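Local coordinates for esterase (Rhizomucor miehei, PDB 4WY5), which probably acts as a carboxylesterase of the alpha/beta hydrolase fold, hydrolysing carboxylic esters, at residues 23-27 / 216-221; 49-53 / 104-108; 81-87 / 111-117; 122-127 / 223-227. All coordinates share one frame; numbering follows the deposited sequence.

Interaction 3 is the buried core of the set, two parallel strands of the central sheet joined by backbone hydrogen bonds. Interaction 2 adjoins it on the surface, where helix 100-110, the connection between those strands, meets the loop entering strand 52-60; T107 and T114 link the two through their hydroxyls, and L106 packs on F85. Interactions 1 and 4 lie at the other end of the molecule and use successive parts of helix 215-225, with centres about 14 Å apart. Interaction 1 is a surface contact of apolar branches, rings and one bridging water, whereas the partly buried interaction 4 adds direct bonds to carbonyls at the helix end. A salt bridge distinguishes interaction 2.

Interaction 1: 23-27 / 216-221; sequences PPIHT and EDLKFF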
loop_
_atom_site.group_PDB
_atom_site.type_symbol
_atom_site.label_atom_id
_atom_site.label_comp_id
_atom_site.label_asym_id
_atom_site.label_seq_id
_atom_site.Cartn_x
_atom_site.Cartn_y
_atom_site.Cartn_z
ATOM N N PRO A 23 -23.179 18.396 18.448
ATOM C CA PRO A 23 -24.360 18.606 17.595
ATOM C C PRO A 23 -24.047 18.415 16.115
ATOM O O PRO A 23 -22.879 18.533 15.735
ATOM C CB PRO A 23 -24.745 20.062 17.877
ATOM C CG PRO A 23 -23.475 20.707 18.275
ATOM C CD PRO A 23 -22.757 19.660 19.082
ATOM N N PRO A 24 -25.067 18.144 15.283
ATOM C CA PRO A 24 -24.741 17.988 13.859
ATOM C C PRO A 24 -24.191 19.287 13.240
ATOM O O PRO A 24 -24.216 20.346 13.871
ATOM C CB PRO A 24 -26.082 17.588 13.235
ATOM C CG PRO A 24 -27.121 18.139 14.172
ATOM C CD PRO A 24 -26.512 18.012 15.548
ATOM N N ILE A 25 -23.710 19.207 12.005
ATOM C CA ILE A 25 -22.872 20.270 11.459
ATOM C C ILE A 25 -23.706 21.465 11.033
ATOM O O ILE A 25 -23.286 22.605 11.209
ATOM C CB ILE A 25 -22.006 19.771 10.283
ATOM C CG1 ILE A 25 -21.232 18.517 10.707
ATOM C CG2 ILE A 25 -21.033 20.866 9.835
ATOM C CD1 ILE A 25 -20.095 18.123 9.774
ATOM N N HIS A 26 -24.888 21.214 10.479
ATOM C CA HIS A 26 -25.727 22.291 9.966
ATOM C C HIS A 26 -26.209 23.235 11.079
ATOM O O HIS A 26 -26.851 24.246 10.801
ATOM C CB HIS A 26 -26.935 21.709 9.228
ATOM C CG HIS A 26 -28.054 21.297 10.136
ATOM N ND1 HIS A 26 -29.280 21.925 10.135
ATOM C CD2 HIS A 26 -28.122 20.334 11.087
ATOM C CE1 HIS A 26 -30.061 21.362 11.042
ATOM N NE2 HIS A 26 -29.384 20.392 11.629
ATOM N N THR A 27 -25.876 22.915 12.329
ATOM C CA THR A 27 -26.209 23.768 13.465
ATOM C C THR A 27 -24.954 24.334 14.122
ATOM O O THR A 27 -24.782 24.209 15.337
ATOM C CB THR A 27 -27.034 23.011 14.546
ATOM O OG1 THR A 27 -26.206 22.059 15.222
ATOM C CG2 THR A 27 -28.230 22.298 13.923
ATOM N N GLU A 216 -25.469 11.472 7.599
ATOM C CA GLU A 216 -25.995 12.801 7.930
ATOM C C GLU A 216 -24.990 13.923 7.634
ATOM O O GLU A 216 -25.368 14.992 7.129
ATOM C CB GLU A 216 -26.395 12.836 9.412
ATOM C CG GLU A 216 -27.363 13.944 9.816
ATOM C CD GLU A 216 -27.207 14.367 11.284
ATOM O OE1 GLU A 216 -26.058 14.381 11.797
ATOM O OE2 GLU A 216 -28.240 14.669 11.930
ATOM N N ASP A 217 -23.713 13.679 7.941
ATOM C CA ASP A 217 -22.658 14.640 7.627
ATOM C C ASP A 217 -22.575 14.836 6.110
ATOM O O ASP A 217 -22.485 15.971 5.617
ATOM C CB ASP A 217 -21.296 14.174 8.172
ATOM C CG ASP A 217 -21.210 14.216 9.699
ATOM O OD1 ASP A 217 -21.913 15.026 10.333
ATOM O OD2 ASP A 217 -20.430 13.422 10.274
ATOM N N LEU A 218 -22.636 13.724 5.378
ATOM C CA LEU A 218 -22.531 13.749 3.919
ATOM C C LEU A 218 -23.601 14.600 3.250
ATOM O O LEU A 218 -23.326 15.294 2.268
ATOM C CB LEU A 218 -22.625 12.330 3.349
ATOM C CG LEU A 218 -21.365 11.546 2.973
ATOM C CD1 LEU A 218 -21.763 10.245 2.272
ATOM C CD2 LEU A 218 -20.419 12.368 2.116
ATOM N N LYS A 219 -24.818 14.537 3.779
ATOM C CA LYS A 219 -25.937 15.256 3.186
ATOM C C LYS A 219 -25.720 16.750 3.343
ATOM O O LYS A 219 -26.081 17.523 2.459
ATOM C CB LYS A 219 -27.273 14.834 3.808
ATOM C CG LYS A 219 -28.466 15.421 3.069
ATOM C CD LYS A 219 -29.550 15.960 4.008
ATOM C CE LYS A 219 -30.522 16.890 3.260
ATOM N NZ LYS A 219 -31.211 16.230 2.098
ATOM N N PHE A 220 -25.121 17.157 4.463
ATOM C CA PHE A 220 -24.796 18.571 4.672
ATOM C C PHE A 220 -23.766 19.083 3.654
ATOM O O PHE A 220 -23.969 20.134 3.051
ATOM C CB PHE A 220 -24.282 18.820 6.107
ATOM C CG PHE A 220 -23.777 20.227 6.337
ATOM C CD1 PHE A 220 -24.661 21.271 6.596
ATOM C CD2 PHE A 220 -22.410 20.510 6.301
ATOM C CE1 PHE A 220 -24.188 22.575 6.806
ATOM C CE2 PHE A 220 -21.931 21.806 6.510
ATOM C CZ PHE A 220 -22.820 22.839 6.759
ATOM N N PHE A 221 -22.691 18.326 3.428
ATOM C CA PHE A 221 -21.619 18.787 2.530
ATOM C C PHE A 221 -22.057 18.857 1.061
ATOM O O PHE A 221 -21.634 19.754 0.320
ATOM C CB PHE A 221 -20.390 17.884 2.653
ATOM C CG PHE A 221 -19.720 17.934 4.008
ATOM C CD1 PHE A 221 -19.253 19.142 4.532
ATOM C CD2 PHE A 221 -19.553 16.770 4.758
ATOM C CE1 PHE A 221 -18.631 19.184 5.774
ATOM C CE2 PHE A 221 -18.941 16.807 5.998
ATOM C CZ PHE A 221 -18.474 18.018 6.511
HETATM O O HOH W 1 -24.110 16.337 10.756
#
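I25 divides its two branches between the rings of F220 and F221: chi1 of -52° sets CG1 beside the backbone N and leaves CG2 anti to it. CG2 of I25 therefore rests against F220, 3.6 Å from CE2, while the longer branch carries CD1 of I25 to CZ of F221 at 3.6 Å, crossing that side chain at about a right angle. F220 is itself turned toward the loop, its CG trans to the backbone N (chi1 173°). I25 CB lies over one face of its ring, displaced toward the rim, and CB of H26 comes to CD1 of F220 at 3.5 Å; the imidazole of H26 leads away from the helix.

Helix 215-225 belongs to the helical insertion between strands 185-189 and 254-259, and loop 23-27 lies between two N-terminal helices. As in relatives of the hormone-sensitive lipase family, the two regions probably form part of a cap over the alpha/beta hydrolase core. F221 also touches V92 and F93, just beyond the HGGG sequence that starts at H87.

No direct hydrogen bond crosses this contact. A water accepts from I25 N (3.2 Å) and donates to both E216 OE1 (3.0 Å) and D217 OD1 (2.6 Å), so one water bridges the loop N-H and the two carboxylates. Beside it, P24 CB packs 3.5 Å from E216 OE1. Within the loop, T27 OG1 donates to P24 O at 3.0 Å.

Interaction 2: 49-53 / 104-108; sequences PEVIE and RDLTV. With SO4 (sulfate ion), chain D.
R104 and E53 form a salt bridge through a single pair of atoms: NH2 of R104 donates to OE2 of E53 at 2.8 Å, with a bent N-H...O angle of 135°. The nitrogen meets OE2 nearly along the C-O axis, but the carboxylate and guanidinium planes stand 72° apart, so the two groups do not pair in the flat, two-bond fashion. OE1 of E53 is engaged by K96. The same NH2 of R104 also donates weakly to O4 of a sulfate, probably a crystallisation component, at 3.4 Å; the ion sits at the guanidinium edge. A water donates to P49 O at 3.2 Å; its link to R104 NH1 is too short to be certain.

Nearer the backbone the contact turns apolar. The extended aliphatic part of R104 runs past V51, whose CG2 lies 3.9 Å from R104 CG and 4.0 Å from V108 CG1. P49 CB meets V108 CG2 at 4.2 Å, and the proline ring continues over D105, with CD 3.9 Å from OD1; OD2 of D105 bonds to Y304 OH. Through these residues, the loop leading into strand 52-60, outermost in the sheet of this chain, packs on helix 100-110, the crossover helix of an alpha/beta hydrolase sheet. With R104 and K96 each gripping one of its oxygens, the E53 carboxylate would probably be held in its ionised form, while the same R104 nitrogen that holds E53 reaches only weakly to the sulfate.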
loop_
_atom_site.group_PDB
_atom_site.type_symbol
_atom_site.label_atom_id
_atom_site.label_comp_id
_atom_site.label_asym_id
_atom_site.label_seq_id
_atom_site.Cartn_x
_atom_site.Cartn_y
_atom_site.Cartn_z
ATOM N N PRO A 49 8.795 19.006 11.027
ATOM C CA PRO A 49 10.132 19.268 10.465
ATOM C C PRO A 49 10.298 20.707 9.982
ATOM O O PRO A 49 9.336 21.317 9.496
ATOM C CB PRO A 49 10.215 18.282 9.291
ATOM C CG PRO A 49 8.782 18.091 8.867
ATOM C CD PRO A 49 7.959 18.187 10.135
ATOM N N GLU A 50 11.512 21.241 10.083
ATOM C CA GLU A 50 11.730 22.638 9.713
ATOM C C GLU A 50 11.516 22.803 8.205
ATOM O O GLU A 50 11.747 21.879 7.423
ATOM C CB GLU A 50 13.121 23.144 10.159
ATOM C CG GLU A 50 14.341 22.499 9.470
ATOM C CD GLU A 50 15.658 23.330 9.579
ATOM O OE1 GLU A 50 15.612 24.575 9.726
ATOM O OE2 GLU A 50 16.753 22.725 9.494
ATOM N N VAL A 51 11.016 23.966 7.809
ATOM C CA VAL A 51 10.651 24.221 6.416
ATOM C C VAL A 51 10.816 25.722 6.084
ATOM O O VAL A 51 10.851 26.561 6.997
ATOM C CB VAL A 51 9.163 23.797 6.127
ATOM C CG1 VAL A 51 8.806 24.108 4.747
ATOM C CG2 VAL A 51 8.912 22.297 6.342
ATOM N N ILE A 52 10.931 26.055 4.795
ATOM C CA ILE A 52 10.874 27.442 4.342
ATOM C C ILE A 52 9.538 27.728 3.645
ATOM O O ILE A 52 9.272 27.204 2.568
ATOM C CB ILE A 52 12.028 27.779 3.376
ATOM C CG1 ILE A 52 13.371 27.527 4.047
ATOM C CG2 ILE A 52 11.957 29.240 2.945
ATOM C CD1 ILE A 52 14.444 27.315 3.064
ATOM N N GLU A 53 8.711 28.566 4.265
ATOM C CA GLU A 53 7.331 28.819 3.822
ATOM C C GLU A 53 7.145 30.260 3.302
ATOM O O GLU A 53 7.781 31.188 3.791
ATOM C CB GLU A 53 6.353 28.536 4.982
ATOM C CG GLU A 53 4.914 28.994 4.743
ATOM C CD GLU A 53 3.970 28.688 5.907
ATOM O OE1 GLU A 53 3.134 29.565 6.239
ATOM O OE2 GLU A 53 4.054 27.577 6.486
ATOM N N ARG A 104 3.925 19.247 5.450
ATOM C CA ARG A 104 5.326 19.400 5.804
ATOM C C ARG A 104 6.095 18.071 5.730
ATOM O O ARG A 104 7.252 18.059 5.296
ATOM C CB ARG A 104 5.444 20.060 7.190
ATOM C CG ARG A 104 5.153 21.570 7.103
ATOM C CD ARG A 104 5.461 22.398 8.360
ATOM N NE ARG A 104 5.004 23.778 8.156
ATOM C CZ ARG A 104 5.246 24.802 8.970
ATOM N NH1 ARG A 104 5.963 24.634 10.071
ATOM N NH2 ARG A 104 4.763 26.003 8.675
ATOM N N ASP A 105 5.435 16.963 6.080
ATOM C CA ASP A 105 6.017 15.609 5.926
ATOM C C ASP A 105 6.329 15.228 4.455
ATOM O O ASP A 105 7.427 14.773 4.134
ATOM C CB ASP A 105 5.086 14.534 6.539
ATOM C CG ASP A 105 5.174 14.477 8.066
ATOM O OD1 ASP A 105 6.043 15.174 8.646
ATOM O OD2 ASP A 105 4.408 13.712 8.692
ATOM N N LEU A 106 5.344 15.366 3.577
ATOM C CA LEU A 106 5.544 15.077 2.151
ATOM C C LEU A 106 6.654 15.939 1.530
ATOM O O LEU A 106 7.460 15.454 0.728
ATOM C CB LEU A 106 4.235 15.290 1.385
ATOM C CG LEU A 106 3.114 14.306 1.771
ATOM C CD1 LEU A 106 1.775 14.688 1.153
ATOM C CD2 LEU A 106 3.501 12.875 1.393
ATOM N N THR A 107 6.684 17.217 1.902
ATOM C CA THR A 107 7.635 18.168 1.329
ATOM C C THR A 107 9.094 17.779 1.616
ATOM O O THR A 107 9.887 17.665 0.684
ATOM C CB THR A 107 7.357 19.608 1.839
ATOM O OG1 THR A 107 6.078 20.046 1.354
ATOM C CG2 THR A 107 8.445 20.585 1.369
ATOM N N VAL A 108 9.456 17.561 2.882
ATOM C CA VAL A 108 10.855 17.245 3.179
ATOM C C VAL A 108 11.248 15.783 2.845
ATOM O O VAL A 108 12.393 15.546 2.460
ATOM C CB VAL A 108 11.223 17.566 4.665
ATOM C CG1 VAL A 108 10.563 18.866 5.098
ATOM C CG2 VAL A 108 10.832 16.443 5.614
HETATM S S SO4 D . 5.418 28.763 11.464
HETATM O O1 SO4 D . 5.340 30.046 12.171
HETATM O O2 SO4 D . 6.210 28.914 10.244
HETATM O O3 SO4 D . 6.055 27.755 12.321
HETATM O O4 SO4 D . 4.065 28.338 11.097
HETATM O O HOH W 2 7.898 23.520 11.298
#

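Interaction 3: 81-87 / 111-117; sequences PVLIFLH and NVVTVFV
P81 begins the pairing with V112 and V113: its carbonyl O receives V113 N at 3.1 Å, and its ring CG packs on V112 CG1. V82 turns its main backbone bonds to A154 and A156, at the start of the neighbouring strand 155-160, yet its CG2 still touches V115 CG2 at 3.9 Å. L83 pairs through both its N and its O, N to V113 O at 2.9 Å and O to V115 N at 2.9 Å, and its side chain runs alongside T114, whose hydroxyl is bonded to T107.

The two strands are parallel, their axes 24° apart, and are joined through helix 100-110. This is a beta-alpha-beta crossover at the centre of the alpha/beta hydrolase sheet, with strand 80-86 lying between 113-117 and 155-160.

I84 shares with V82, V113 and V115 the sheet face opposite L83, and its CG2 and CD1 meet V117 and V115. F85 donates from N to V115 O at 3.1 Å and accepts a weak bond from V117 N. With CG anti to the backbone N (chi1 -168°), its ring slants across F116, CD2 to CD2 at 3.9 Å. L86 lays CD2 against V117 CB. At H87, where an HGGG sequence begins, a water bridges the two segments: it accepts from H87 N and donates to the carbonyls of F85 and V117, resting over the centre of the F116 ring. H87 CD2 comes to 3.3 Å from F116 CZ, the rings meeting rim to rim with planes only 6° apart, and the imidazole stacks on Y119.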
loop_
_atom_site.group_PDB
_atom_site.type_symbol
_atom_site.label_atom_id
_atom_site.label_comp_id
_atom_site.label_asym_id
_atom_site.label_seq_id
_atom_site.Cartn_x
_atom_site.Cartn_y
_atom_site.Cartn_z
ATOM N N PRO A 81 11.438 19.124 -8.276
ATOM C CA PRO A 81 10.107 18.795 -8.803
ATOM C C PRO A 81 9.005 19.476 -7.970
ATOM O O PRO A 81 9.284 19.983 -6.880
ATOM C CB PRO A 81 10.044 17.266 -8.695
ATOM C CG PRO A 81 11.158 16.881 -7.740
ATOM C CD PRO A 81 12.209 17.933 -7.874
ATOM N N VAL A 82 7.777 19.516 -8.488
ATOM C CA VAL A 82 6.704 20.282 -7.842
ATOM C C VAL A 82 5.449 19.421 -7.565
ATOM O O VAL A 82 5.093 18.530 -8.358
ATOM C CB VAL A 82 6.334 21.543 -8.696
ATOM C CG1 VAL A 82 5.845 21.159 -10.099
ATOM C CG2 VAL A 82 5.327 22.431 -7.979
ATOM N N LEU A 83 4.832 19.649 -6.398
ATOM C CA LEU A 83 3.615 18.949 -5.970
ATOM C C LEU A 83 2.455 19.915 -5.713
ATOM O O LEU A 83 2.559 20.783 -4.844
ATOM C CB LEU A 83 3.894 18.136 -4.694
ATOM C CG LEU A 83 2.719 17.435 -4.001
ATOM C CD1 LEU A 83 2.083 16.386 -4.928
ATOM C CD2 LEU A 83 3.153 16.806 -2.676
ATOM N N ILE A 84 1.354 19.763 -6.447
ATOM C CA ILE A 84 0.149 20.568 -6.222
ATOM C C ILE A 84 -0.696 19.906 -5.137
ATOM O O ILE A 84 -1.203 18.801 -5.363
ATOM C CB ILE A 84 -0.705 20.687 -7.512
ATOM C CG1 ILE A 84 0.155 21.136 -8.698
ATOM C CG2 ILE A 84 -1.875 21.628 -7.295
ATOM C CD1 ILE A 84 0.724 22.541 -8.533
ATOM N N PHE A 85 -0.874 20.551 -3.976
ATOM C CA PHE A 85 -1.624 19.903 -2.888
ATOM C C PHE A 85 -2.987 20.558 -2.592
ATOM O O PHE A 85 -3.091 21.764 -2.322
ATOM C CB PHE A 85 -0.790 19.869 -1.601
ATOM C CG PHE A 85 -1.364 18.968 -0.544
ATOM C CD1 PHE A 85 -1.022 17.631 -0.502
ATOM C CD2 PHE A 85 -2.282 19.447 0.377
ATOM C CE1 PHE A 85 -1.558 16.799 0.445
ATOM C CE2 PHE A 85 -2.830 18.614 1.330
ATOM C CZ PHE A 85 -2.462 17.289 1.362
ATOM N N LEU A 86 -4.022 19.724 -2.606
ATOM C CA LEU A 86 -5.412 20.156 -2.465
ATOM C C LEU A 86 -6.024 19.558 -1.204
ATOM O O LEU A 86 -6.262 18.346 -1.143
ATOM C CB LEU A 86 -6.196 19.714 -3.694
ATOM C CG LEU A 86 -5.435 20.033 -4.987
ATOM C CD1 LEU A 86 -6.092 19.427 -6.236
ATOM C CD2 LEU A 86 -5.299 21.553 -5.126
ATOM N N HIS A 87 -6.293 20.399 -0.204
ATOM C CA HIS A 87 -6.723 19.906 1.117
ATOM C C HIS A 87 -8.197 19.503 1.199
ATOM O O HIS A 87 -9.041 20.040 0.487
ATOM C CB HIS A 87 -6.447 20.968 2.193
ATOM C CG HIS A 87 -7.378 22.145 2.130
ATOM N ND1 HIS A 87 -8.620 22.145 2.725
ATOM C CD2 HIS A 87 -7.235 23.365 1.552
ATOM C CE1 HIS A 87 -9.209 23.310 2.503
ATOM N NE2 HIS A 87 -8.387 24.069 1.805
ATOM N N ASN A 111 11.404 15.615 -0.952
ATOM C CA ASN A 111 12.328 16.673 -1.397
ATOM C C ASN A 111 11.732 17.428 -2.582
ATOM O O ASN A 111 12.269 17.379 -3.688
ATOM C CB ASN A 111 13.716 16.102 -1.761
ATOM C CG ASN A 111 14.826 17.159 -1.724
ATOM O OD1 ASN A 111 14.815 18.052 -0.879
ATOM N ND2 ASN A 111 15.801 17.042 -2.631
ATOM N N VAL A 112 10.610 18.113 -2.356
ATOM C CA VAL A 112 9.936 18.841 -3.432
ATOM C C VAL A 112 9.512 20.257 -3.037
ATOM O O VAL A 112 9.592 20.634 -1.875
ATOM C CB VAL A 112 8.679 18.096 -3.897
ATOM C CG1 VAL A 112 9.049 16.689 -4.435
ATOM C CG2 VAL A 112 7.677 17.992 -2.753
ATOM N N VAL A 113 9.026 21.020 -4.015
ATOM C CA VAL A 113 8.321 22.267 -3.746
ATOM C C VAL A 113 6.801 22.024 -3.770
ATOM O O VAL A 113 6.234 21.648 -4.808
ATOM C CB VAL A 113 8.680 23.361 -4.785
ATOM C CG1 VAL A 113 7.821 24.594 -4.580
ATOM C CG2 VAL A 113 10.167 23.718 -4.701
ATOM N N THR A 114 6.141 22.245 -2.634
ATOM C CA THR A 114 4.697 22.035 -2.530
ATOM C C THR A 114 3.962 23.357 -2.686
ATOM O O THR A 114 4.211 24.304 -1.937
ATOM C CB THR A 114 4.290 21.410 -1.162
ATOM O OG1 THR A 114 4.896 20.123 -1.003
ATOM C CG2 THR A 114 2.761 21.267 -1.055
ATOM N N VAL A 115 3.047 23.416 -3.648
ATOM C CA VAL A 115 2.194 24.589 -3.822
ATOM C C VAL A 115 0.822 24.271 -3.240
ATOM O O VAL A 115 0.087 23.441 -3.776
ATOM C CB VAL A 115 2.049 25.002 -5.314
ATOM C CG1 VAL A 115 1.151 26.242 -5.451
ATOM C CG2 VAL A 115 3.433 25.230 -5.973
ATOM N N PHE A 116 0.507 24.903 -2.115
ATOM C CA PHE A 116 -0.768 24.713 -1.442
ATOM C C PHE A 116 -1.786 25.726 -1.978
ATOM O O PHE A 116 -1.618 26.936 -1.792
ATOM C CB PHE A 116 -0.592 24.876 0.072
ATOM C CG PHE A 116 -1.809 24.490 0.881
ATOM C CD1 PHE A 116 -2.802 25.425 1.157
ATOM C CD2 PHE A 116 -1.943 23.201 1.402
ATOM C CE1 PHE A 116 -3.938 25.074 1.914
ATOM C CE2 PHE A 116 -3.074 22.838 2.162
ATOM C CZ PHE A 116 -4.068 23.779 2.418
ATOM N N VAL A 117 -2.851 25.235 -2.616
ATOM C CA VAL A 117 -3.852 26.116 -3.220
ATOM C C VAL A 117 -5.027 26.371 -2.284
ATOM O O VAL A 117 -5.829 25.472 -2.007
ATOM C CB VAL A 117 -4.404 25.541 -4.537
ATOM C CG1 VAL A 117 -5.427 26.497 -5.133
ATOM C CG2 VAL A 117 -3.262 25.299 -5.520
HETATM O O HOH W 3 -5.099 22.960 -0.759
#

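Interaction 4: 122-127 / 223-227; sequences SPEAKF and NAYLP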
loop_
_atom_site.group_PDB
_atom_site.type_symbol
_atom_site.label_atom_id
_atom_site.label_comp_id
_atom_site.label_asym_id
_atom_site.label_seq_id
_atom_site.Cartn_x
_atom_site.Cartn_y
_atom_site.Cartn_z
ATOM N N SER A 122 -17.025 26.282 0.086
ATOM C CA SER A 122 -18.492 26.269 0.069
ATOM C C SER A 122 -19.053 26.482 1.487
ATOM O O SER A 122 -18.402 26.097 2.465
ATOM C CB SER A 122 -19.009 24.941 -0.499
ATOM O OG SER A 122 -18.653 24.769 -1.863
ATOM N N PRO A 123 -20.292 27.013 1.614
ATOM C CA PRO A 123 -21.294 27.294 0.574
ATOM C C PRO A 123 -21.208 28.682 -0.058
ATOM O O PRO A 123 -22.039 28.976 -0.920
ATOM C CB PRO A 123 -22.621 27.155 1.329
ATOM C CG PRO A 123 -22.294 27.658 2.707
ATOM C CD PRO A 123 -20.842 27.233 2.964
ATOM N N GLU A 124 -20.228 29.502 0.331
ATOM C CA GLU A 124 -20.055 30.834 -0.273
ATOM C C GLU A 124 -19.760 30.748 -1.767
ATOM O O GLU A 124 -20.184 31.599 -2.540
ATOM C CB GLU A 124 -18.933 31.606 0.419
ATOM C CG GLU A 124 -19.254 32.051 1.839
ATOM C CD GLU A 124 -19.068 30.953 2.867
ATOM O OE1 GLU A 124 -18.549 29.871 2.498
ATOM O OE2 GLU A 124 -19.434 31.185 4.047
ATOM N N ALA A 125 -19.014 29.718 -2.153
ATOM C CA ALA A 125 -18.772 29.396 -3.549
ATOM C C ALA A 125 -19.295 27.994 -3.790
ATOM O O ALA A 125 -19.382 27.206 -2.847
ATOM C CB ALA A 125 -17.274 29.487 -3.880
ATOM N N LYS A 126 -19.658 27.681 -5.034
ATOM C CA LYS A 126 -20.145 26.344 -5.373
ATOM C C LYS A 126 -19.462 25.764 -6.616
ATOM O O LYS A 126 -18.658 26.441 -7.272
ATOM C CB LYS A 126 -21.670 26.371 -5.548
ATOM C CG LYS A 126 -22.400 26.336 -4.211
ATOM C CD LYS A 126 -23.856 26.737 -4.309
ATOM C CE LYS A 126 -24.495 26.838 -2.926
ATOM N NZ LYS A 126 -24.775 25.478 -2.337
ATOM N N PHE A 127 -19.773 24.503 -6.914
ATOM C CA PHE A 127 -19.281 23.838 -8.120
ATOM C C PHE A 127 -19.602 24.717 -9.323
ATOM O O PHE A 127 -20.741 25.169 -9.457
ATOM C CB PHE A 127 -19.931 22.448 -8.263
ATOM C CG PHE A 127 -19.611 21.743 -9.556
ATOM C CD1 PHE A 127 -18.497 20.925 -9.655
ATOM C CD2 PHE A 127 -20.433 21.900 -10.672
ATOM C CE1 PHE A 127 -18.195 20.267 -10.845
ATOM C CE2 PHE A 127 -20.146 21.257 -11.870
ATOM C CZ PHE A 127 -19.023 20.434 -11.957
ATOM N N ASN A 223 -25.086 19.488 -0.046
ATOM C CA ASN A 223 -25.961 20.640 -0.196
ATOM C C ASN A 223 -25.163 21.938 -0.195
ATOM O O ASN A 223 -25.517 22.891 -0.878
ATOM C CB ASN A 223 -27.009 20.652 0.916
ATOM C CG ASN A 223 -28.066 21.738 0.720
ATOM O OD1 ASN A 223 -28.831 21.714 -0.257
ATOM N ND2 ASN A 223 -28.136 22.680 1.669
ATOM N N ALA A 224 -24.059 21.964 0.542
ATOM C CA ALA A 224 -23.225 23.152 0.571
ATOM C C ALA A 224 -22.474 23.333 -0.752
ATOM O O ALA A 224 -22.368 24.451 -1.261
ATOM C CB ALA A 224 -22.253 23.092 1.741
ATOM N N TYR A 225 -21.976 22.231 -1.308
ATOM C CA TYR A 225 -21.110 22.257 -2.491
ATOM C C TYR A 225 -21.881 22.387 -3.821
ATOM O O TYR A 225 -21.482 23.159 -4.696
ATOM C CB TYR A 225 -20.241 20.979 -2.517
ATOM C CG TYR A 225 -19.254 20.874 -3.671
ATOM C CD1 TYR A 225 -18.324 21.889 -3.914
ATOM C CD2 TYR A 225 -19.229 19.755 -4.504
ATOM C CE1 TYR A 225 -17.394 21.797 -4.959
ATOM C CE2 TYR A 225 -18.300 19.653 -5.565
ATOM C CZ TYR A 225 -17.395 20.682 -5.783
ATOM O OH TYR A 225 -16.492 20.598 -6.822
ATOM N N LEU A 226 -22.977 21.642 -3.971
ATOM C CA LEU A 226 -23.686 21.566 -5.257
ATOM C C LEU A 226 -24.746 22.669 -5.443
ATOM O O LEU A 226 -25.452 23.040 -4.499
ATOM C CB LEU A 226 -24.337 20.190 -5.411
ATOM C CG LEU A 226 -23.424 18.958 -5.299
ATOM C CD1 LEU A 226 -24.226 17.671 -5.425
ATOM C CD2 LEU A 226 -22.304 18.995 -6.346
ATOM N N PRO A 227 -24.834 23.226 -6.658
ATOM C CA PRO A 227 -25.820 24.273 -6.960
ATOM C C PRO A 227 -27.195 23.707 -7.298
ATOM O O PRO A 227 -28.146 24.475 -7.416
ATOM C CB PRO A 227 -25.208 24.991 -8.172
ATOM C CG PRO A 227 -24.417 23.939 -8.852
ATOM C CD PRO A 227 -23.863 23.052 -7.753
#
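K126 and F127 grip the carbonyls at the C-terminal end of helix 215-225, tying the loop that follows strand 113-117 of the alpha/beta hydrolase core to a helix of the insertion after strand 185-189. NZ of K126 donates to A224 O at 2.8 Å, coming from well above the carbonyl plane, and more weakly to L226 O at 3.3 Å. A bend at the end of the lysine chain (chi4 -75°) turns the ammonium toward these oxygens, where its charge would probably be favoured by the carbonyl end of the helix. F127 N donates to Y225 O at 3.1 Å in a nearly straight bond (169°).

Beside these bonds the side chains of F127 and Y225 pass each other at a slant. F127 CB sits over one face of the Y225 ring, 4.2 Å from its centroid, in a CH-pi contact, while Y225 OH lies in the plane of the F127 ring at its edge, 3.5 Å from CD1. P227 CD packs against F127 CB, and F91 stacks on the tyrosine ring.

Farther back, the peptide between S122 and P123 is cis, consistent with a tight turn that places P123 against A224. CB of P123 meets CB of A224, and P123 CA directs a C-H toward A224 O, the carbonyl also held by K126. S122 OG approaches the edge of the Y225 ring at CD1 (3.6 Å) and donates to A125 O at 2.7 Å.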